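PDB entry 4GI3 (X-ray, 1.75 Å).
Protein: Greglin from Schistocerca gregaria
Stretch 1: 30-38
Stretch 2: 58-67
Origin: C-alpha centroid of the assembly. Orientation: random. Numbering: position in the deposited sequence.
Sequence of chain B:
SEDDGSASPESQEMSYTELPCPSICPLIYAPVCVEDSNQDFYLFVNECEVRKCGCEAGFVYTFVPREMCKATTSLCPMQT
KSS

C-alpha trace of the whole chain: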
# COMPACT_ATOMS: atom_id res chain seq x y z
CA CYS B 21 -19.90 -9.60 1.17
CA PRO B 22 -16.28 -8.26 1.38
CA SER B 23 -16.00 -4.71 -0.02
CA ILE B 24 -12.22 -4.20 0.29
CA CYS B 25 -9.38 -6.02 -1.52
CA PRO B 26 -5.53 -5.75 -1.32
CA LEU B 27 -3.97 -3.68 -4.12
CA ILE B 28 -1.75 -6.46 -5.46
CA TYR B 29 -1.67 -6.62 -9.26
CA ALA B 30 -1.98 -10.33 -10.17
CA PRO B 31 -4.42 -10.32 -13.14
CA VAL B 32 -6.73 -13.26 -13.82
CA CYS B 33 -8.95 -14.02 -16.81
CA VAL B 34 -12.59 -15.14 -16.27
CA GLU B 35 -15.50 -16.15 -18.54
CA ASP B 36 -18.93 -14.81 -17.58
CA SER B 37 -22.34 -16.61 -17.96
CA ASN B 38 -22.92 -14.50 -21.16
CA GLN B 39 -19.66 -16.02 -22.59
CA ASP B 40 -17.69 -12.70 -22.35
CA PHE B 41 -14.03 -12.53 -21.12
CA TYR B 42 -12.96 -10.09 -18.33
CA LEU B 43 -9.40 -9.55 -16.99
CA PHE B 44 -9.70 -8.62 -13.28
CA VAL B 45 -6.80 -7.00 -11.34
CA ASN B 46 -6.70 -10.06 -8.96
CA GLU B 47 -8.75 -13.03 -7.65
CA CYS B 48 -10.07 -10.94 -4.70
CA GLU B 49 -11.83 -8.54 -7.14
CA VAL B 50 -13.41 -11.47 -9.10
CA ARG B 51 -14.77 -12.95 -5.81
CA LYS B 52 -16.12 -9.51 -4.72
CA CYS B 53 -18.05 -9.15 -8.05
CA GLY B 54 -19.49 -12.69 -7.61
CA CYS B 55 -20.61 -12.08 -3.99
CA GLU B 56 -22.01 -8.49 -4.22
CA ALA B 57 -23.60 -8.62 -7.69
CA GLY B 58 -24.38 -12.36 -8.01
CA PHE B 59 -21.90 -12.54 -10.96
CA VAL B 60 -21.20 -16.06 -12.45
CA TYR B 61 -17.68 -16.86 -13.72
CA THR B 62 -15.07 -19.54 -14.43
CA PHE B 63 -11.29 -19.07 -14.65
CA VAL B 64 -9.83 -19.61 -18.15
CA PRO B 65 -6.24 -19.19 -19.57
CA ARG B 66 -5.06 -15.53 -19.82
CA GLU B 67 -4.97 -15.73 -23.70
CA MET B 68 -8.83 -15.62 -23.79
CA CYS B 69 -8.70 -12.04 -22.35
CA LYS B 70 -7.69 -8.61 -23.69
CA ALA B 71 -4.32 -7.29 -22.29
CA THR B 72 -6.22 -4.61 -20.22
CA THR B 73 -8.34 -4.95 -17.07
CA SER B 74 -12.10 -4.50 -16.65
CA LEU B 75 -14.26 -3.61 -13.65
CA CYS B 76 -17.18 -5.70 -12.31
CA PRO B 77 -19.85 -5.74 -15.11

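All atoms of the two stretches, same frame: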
# COMPACT_ATOMS: atom_id res chain seq x y z
N ALA B 30 -2.22 -8.92 -9.78
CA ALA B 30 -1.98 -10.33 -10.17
C ALA B 30 -3.17 -10.70 -11.07
O ALA B 30 -4.14 -11.30 -10.60
CB ALA B 30 -1.91 -11.21 -8.93
N PRO B 31 -3.21 -10.16 -12.32
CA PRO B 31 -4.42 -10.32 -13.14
C PRO B 31 -4.79 -11.74 -13.48
O PRO B 31 -3.92 -12.61 -13.64
CB PRO B 31 -4.18 -9.42 -14.35
CG PRO B 31 -2.74 -9.28 -14.43
CD PRO B 31 -2.18 -9.38 -13.04
N VAL B 32 -6.10 -11.96 -13.56
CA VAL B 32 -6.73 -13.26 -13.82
C VAL B 32 -7.86 -13.09 -14.84
O VAL B 32 -8.67 -12.16 -14.75
CB VAL B 32 -7.22 -13.91 -12.51
CG1 VAL B 32 -6.04 -14.26 -11.60
CG2 VAL B 32 -8.20 -13.01 -11.76
N CYS B 33 -7.94 -14.04 -15.76
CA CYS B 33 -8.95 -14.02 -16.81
C CYS B 33 -10.12 -14.93 -16.45
O CYS B 33 -9.91 -16.07 -16.02
CB CYS B 33 -8.31 -14.43 -18.13
SG CYS B 33 -9.42 -14.33 -19.55
N VAL B 34 -11.36 -14.40 -16.56
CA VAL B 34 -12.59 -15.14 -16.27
C VAL B 34 -13.55 -15.08 -17.46
O VAL B 34 -13.51 -14.13 -18.26
CB VAL B 34 -13.33 -14.75 -14.95
CG1 VAL B 34 -12.43 -14.91 -13.72
CG2 VAL B 34 -13.93 -13.35 -15.01
N GLU B 35 -14.44 -16.08 -17.54
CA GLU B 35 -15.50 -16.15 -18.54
C GLU B 35 -16.80 -16.06 -17.78
O GLU B 35 -17.02 -16.83 -16.86
CB GLU B 35 -15.44 -17.44 -19.37
CG GLU B 35 -16.42 -17.43 -20.54
CD GLU B 35 -16.42 -18.64 -21.45
OE1 GLU B 35 -15.50 -19.49 -21.34
OE2 GLU B 35 -17.34 -18.73 -22.30
N ASP B 36 -17.63 -15.08 -18.16
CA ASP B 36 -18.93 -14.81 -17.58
C ASP B 36 -19.97 -15.81 -18.16
O ASP B 36 -19.67 -16.55 -19.10
CB ASP B 36 -19.31 -13.33 -17.91
CG ASP B 36 -20.60 -12.76 -17.31
OD1 ASP B 36 -21.19 -13.42 -16.42
OD2 ASP B 36 -20.99 -11.64 -17.72
N SER B 37 -21.18 -15.81 -17.57
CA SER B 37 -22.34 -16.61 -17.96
C SER B 37 -22.79 -16.25 -19.40
O SER B 37 -23.30 -17.12 -20.12
CB SER B 37 -23.49 -16.39 -16.98
OG SER B 37 -24.69 -17.00 -17.42
N ASN B 38 -22.57 -15.00 -19.82
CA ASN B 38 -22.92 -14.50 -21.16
C ASN B 38 -21.81 -14.78 -22.17
O ASN B 38 -21.86 -14.28 -23.30
CB ASN B 38 -23.28 -12.99 -21.11
CG ASN B 38 -24.13 -12.58 -19.93
OD1 ASN B 38 -25.22 -13.12 -19.69
ND2 ASN B 38 -23.64 -11.63 -19.16
N GLY B 58 -23.86 -11.06 -7.62
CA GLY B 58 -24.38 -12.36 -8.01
C GLY B 58 -23.85 -12.78 -9.37
O GLY B 58 -24.52 -13.52 -10.10
N PHE B 59 -22.64 -12.30 -9.71
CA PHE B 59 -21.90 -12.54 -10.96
C PHE B 59 -21.37 -13.98 -11.01
O PHE B 59 -20.82 -14.47 -10.02
CB PHE B 59 -20.77 -11.50 -11.07
CG PHE B 59 -19.70 -11.66 -12.13
CD1 PHE B 59 -19.93 -11.24 -13.43
CD2 PHE B 59 -18.43 -12.11 -11.79
CE1 PHE B 59 -18.91 -11.31 -14.39
CE2 PHE B 59 -17.42 -12.20 -12.76
CZ PHE B 59 -17.66 -11.80 -14.05
N VAL B 60 -21.56 -14.65 -12.17
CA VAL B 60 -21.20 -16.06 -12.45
C VAL B 60 -19.99 -16.14 -13.39
O VAL B 60 -20.02 -15.64 -14.52
CB VAL B 60 -22.42 -16.84 -13.00
CG1 VAL B 60 -22.10 -18.33 -13.14
CG2 VAL B 60 -23.66 -16.62 -12.13
N TYR B 61 -18.90 -16.79 -12.92
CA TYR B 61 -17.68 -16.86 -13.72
C TYR B 61 -16.95 -18.21 -13.58
O TYR B 61 -17.20 -18.99 -12.67
CB TYR B 61 -16.73 -15.70 -13.30
CG TYR B 61 -16.20 -15.90 -11.89
CD1 TYR B 61 -15.05 -16.66 -11.66
CD2 TYR B 61 -16.91 -15.45 -10.78
CE1 TYR B 61 -14.61 -16.93 -10.37
CE2 TYR B 61 -16.48 -15.72 -9.48
CZ TYR B 61 -15.32 -16.44 -9.28
OH TYR B 61 -14.88 -16.71 -8.01
N THR B 62 -15.99 -18.42 -14.45
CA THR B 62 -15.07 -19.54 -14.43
C THR B 62 -13.73 -19.02 -14.89
O THR B 62 -13.68 -18.26 -15.86
CB THR B 62 -15.61 -20.76 -15.25
OG1 THR B 62 -14.68 -21.83 -15.12
CG2 THR B 62 -15.78 -20.46 -16.75
N PHE B 63 -12.64 -19.44 -14.21
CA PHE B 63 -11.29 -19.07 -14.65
C PHE B 63 -10.97 -19.81 -15.95
O PHE B 63 -11.39 -20.95 -16.14
CB PHE B 63 -10.22 -19.41 -13.60
CG PHE B 63 -10.22 -18.47 -12.42
CD1 PHE B 63 -10.59 -18.92 -11.16
CD2 PHE B 63 -9.82 -17.15 -12.56
CE1 PHE B 63 -10.60 -18.05 -10.06
CE2 PHE B 63 -9.85 -16.27 -11.47
CZ PHE B 63 -10.26 -16.73 -10.23
N VAL B 64 -10.25 -19.13 -16.83
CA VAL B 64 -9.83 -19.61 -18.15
C VAL B 64 -8.38 -19.13 -18.38
O VAL B 64 -7.97 -18.19 -17.68
CB VAL B 64 -10.80 -19.13 -19.28
CG1 VAL B 64 -12.22 -19.66 -19.08
CG2 VAL B 64 -10.81 -17.60 -19.43
N PRO B 65 -7.59 -19.71 -19.33
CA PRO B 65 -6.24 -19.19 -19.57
C PRO B 65 -6.27 -17.71 -19.98
O PRO B 65 -7.25 -17.24 -20.57
CB PRO B 65 -5.70 -20.09 -20.70
CG PRO B 65 -6.53 -21.33 -20.63
CD PRO B 65 -7.89 -20.84 -20.24
N ARG B 66 -5.23 -16.97 -19.58
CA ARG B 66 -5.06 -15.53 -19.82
C ARG B 66 -5.30 -15.11 -21.29
O ARG B 66 -5.93 -14.07 -21.52
CB ARG B 66 -3.66 -15.12 -19.36
CG ARG B 66 -3.49 -13.63 -19.10
CD ARG B 66 -2.02 -13.32 -19.03
NE ARG B 66 -1.75 -11.94 -18.62
CZ ARG B 66 -1.58 -11.55 -17.36
NH1 ARG B 66 -1.70 -12.41 -16.36
NH2 ARG B 66 -1.30 -10.28 -17.09
N GLU B 67 -4.85 -15.94 -22.25
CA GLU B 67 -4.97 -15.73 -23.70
C GLU B 67 -6.39 -15.43 -24.20
O GLU B 67 -6.54 -14.80 -25.24
CB GLU B 67 -4.35 -16.92 -24.48
CG GLU B 67 -2.85 -17.10 -24.26
CD GLU B 67 -2.35 -17.61 -22.91
OE1 GLU B 67 -3.15 -18.21 -22.15
OE2 GLU B 67 -1.15 -17.41 -22.62
O HOH W 1 -3.02 -14.68 -15.23
O HOH W 2 -7.22 -16.98 -15.29

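Val34 is the apolar centre of the contact, where side chains pack by van der Waals contact. Val34 CG1 lies 3.6 Å from Phe63 CD2 and 3.8 Å from Tyr61 CD1. Val34 CG2 meets the edge of the Phe59 ring, 4.2 Å from Phe59 CZ. Val32 CG2 adds to this cluster, 3.7 Å from Phe63 CE2 at the ring edge. On the other face of the sheet, Glu35 lies beside Thr62, and Glu35 CB is 3.9 Å from Val64 CG1. Cys33 SG packs 3.6 Å from Val64 CG2.

The strands run antiparallel, though their axes are 141° apart rather than 180°. Glu35 and Thr62 form a hydrogen-bonded pair: Glu35 N donates to Thr62 O (2.9 Å), and Thr62 N donates to Glu35 O (3.1 Å). Val34 and Phe63 are a non-hydrogen-bonded pair. The strands come closer there, 4.4 Å between Val34 CA and Phe63 CA against 5.3 Å between Glu35 CA and Thr62 CA. Val34 CA makes a CA-H...O contact with Thr62 O (3.3 Å). Val64 N donates to Cys33 O at 3.2 Å. Beyond this bond the backbones are bridged by water 2, which accepts from Cys33 N (3.1 Å) and donates to Val64 O (2.8 Å).

At one end, Ser37 N makes a weak bond to Val60 O (3.3 Å) and a shorter one to Asp36 OD1 (2.7 Å). At the other, the extended Arg66 side chain brings Arg66 NH2 to 3.2 Å from Pro31 CG. Carbon is no acceptor, so this is only a contact, and the polar link runs through water 1. Water 1 donates to Pro31 O (2.8 Å) and accepts weakly from Arg66 NH1 (2.9 Å).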